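Local coordinates for protein phosphoinositol-specific phospholipase C (PDB 5FYP) that probably cleaves phosphoinositides in a calcium-dependent manner, as a bacterial phospholipase C whose catalytic fold belongs to the TIM-barrel class, at residues H190-N193 against Q194-S197. Sequence-based numbering, arbitrary orientation.
Sequences HSEN and QKLS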
loop_
_atom_site.group_PDB
_atom_site.type_symbol
_atom_site.label_atom_id
_atom_site.label_comp_id
_atom_site.label_asym_id
_atom_site.label_seq_id
_atom_site.Cartn_x
_atom_site.Cartn_y
_atom_site.Cartn_z
ATOM N N HIS A 190 5.559 -7.700 -3.315
ATOM C CA HIS A 190 5.942 -8.760 -4.251
ATOM C C HIS A 190 6.237 -9.988 -3.403
ATOM O O HIS A 190 6.564 -9.853 -2.233
ATOM C CB HIS A 190 7.184 -8.327 -5.081
ATOM C CG HIS A 190 7.511 -9.213 -6.248
ATOM N ND1 HIS A 190 8.132 -10.428 -6.116
ATOM C CD2 HIS A 190 7.270 -9.050 -7.570
ATOM C CE1 HIS A 190 8.245 -10.981 -7.296
ATOM N NE2 HIS A 190 7.719 -10.172 -8.202
ATOM N N SER A 191 6.137 -11.172 -3.972
ATOM C CA SER A 191 6.526 -12.364 -3.205
ATOM C C SER A 191 8.009 -12.375 -2.841
ATOM O O SER A 191 8.399 -12.988 -1.846
ATOM C CB SER A 191 6.160 -13.629 -3.967
ATOM O OG SER A 191 6.965 -13.806 -5.101
ATOM N N GLU A 192 8.824 -11.706 -3.645
ATOM C CA GLU A 192 10.294 -11.681 -3.481
ATOM C C GLU A 192 10.751 -10.283 -3.113
ATOM O O GLU A 192 10.609 -9.344 -3.907
ATOM C CB GLU A 192 10.977 -12.088 -4.775
ATOM C CG GLU A 192 10.616 -13.460 -5.264
ATOM C CD GLU A 192 11.065 -13.696 -6.691
ATOM O OE1 GLU A 192 12.094 -13.174 -7.101
ATOM O OE2 GLU A 192 10.414 -14.464 -7.390
ATOM N N ASN A 193 11.346 -10.167 -1.929
ATOM C CA ASN A 193 11.865 -8.862 -1.527
ATOM C C ASN A 193 12.918 -8.329 -2.492
ATOM O O ASN A 193 13.128 -7.106 -2.538
ATOM C CB ASN A 193 12.431 -8.932 -0.117
ATOM C CG ASN A 193 11.370 -9.119 0.951
ATOM O OD1 ASN A 193 10.194 -8.858 0.715
ATOM N ND2 ASN A 193 11.789 -9.536 2.129
ATOM N N GLN A 194 13.592 -9.198 -3.242
ATOM C CA GLN A 194 14.530 -8.748 -4.254
ATOM C C GLN A 194 13.912 -7.711 -5.204
ATOM O O GLN A 194 14.611 -6.788 -5.610
ATOM C CB GLN A 194 15.024 -9.960 -5.064
ATOM C CG GLN A 194 15.972 -10.892 -4.357
ATOM C CD GLN A 194 15.359 -11.910 -3.404
ATOM O OE1 GLN A 194 14.120 -11.904 -3.071
ATOM N NE2 GLN A 194 16.233 -12.790 -2.901
ATOM N N LYS A 195 12.640 -7.879 -5.572
ATOM C CA LYS A 195 12.032 -6.930 -6.496
ATOM C C LYS A 195 11.847 -5.559 -5.866
ATOM O O LYS A 195 11.914 -4.543 -6.557
ATOM C CB LYS A 195 10.707 -7.454 -7.067
ATOM C CG LYS A 195 10.837 -8.333 -8.302
ATOM C CD LYS A 195 11.681 -9.565 -8.148
ATOM C CE LYS A 195 11.625 -10.433 -9.402
ATOM N NZ LYS A 195 12.510 -11.608 -9.344
ATOM N N LEU A 196 11.604 -5.523 -4.559
ATOM C CA LEU A 196 11.521 -4.272 -3.827
ATOM C C LEU A 196 12.906 -3.626 -3.723
ATOM O O LEU A 196 13.036 -2.411 -3.830
ATOM C CB LEU A 196 10.919 -4.485 -2.433
ATOM C CG LEU A 196 9.391 -4.592 -2.368
ATOM C CD1 LEU A 196 8.725 -5.478 -3.357
ATOM C CD2 LEU A 196 8.983 -4.936 -0.964
ATOM N N SER A 197 13.933 -4.448 -3.491
ATOM C CA SER A 197 15.293 -3.934 -3.413
ATOM C C SER A 197 15.728 -3.317 -4.748
ATOM O O SER A 197 16.358 -2.264 -4.770
ATOM C CB SER A 197 16.226 -5.048 -2.984
ATOM O OG SER A 197 17.503 -4.517 -2.639
#
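At the beta-to-alpha turn between strand 184-189 and helix 193-203, the aliphatic part of K195 lies across H190 and its ammonium end meets E192. K195 CG sits over one face of the imidazole, 3.7 Å from the ring centroid and 13° off the normal, a CH-pi contact. Two bonds fix the rotation of the H190 ring: E192 N donates to H190 ND1 at 2.9 Å, almost in the ring plane, and H190 NE2 makes a weak hydrogen bond to Q122 O in the loop after strand 114-120. A bend at chi2 (58°) lets the lysine chain follow the imidazole before running out, extended, beside the E192 side chain. There K195 NZ forms a salt bridge to E192 OE1 at 2.8 Å, meeting it from above the carboxylate plane. The loop follows a parallel strand of the TIM-barrel-class fold, and the H190 side chain lies about 10 Å from the bound calcium ion. The backbone enters the helix through K195 N to E192 O (3.0 Å), an i to i-3 bond, followed by the i to i-4 bond S197 N to N193 O (2.9 Å). L196 CD1 packs on H190 CB at 3.7 Å, next to the lysine. The amide of N193, a buried residue, bonds V214 N through OD1 and S226 O through ND2, and S197 OG bonds S229 N, just ahead of helix 230-233.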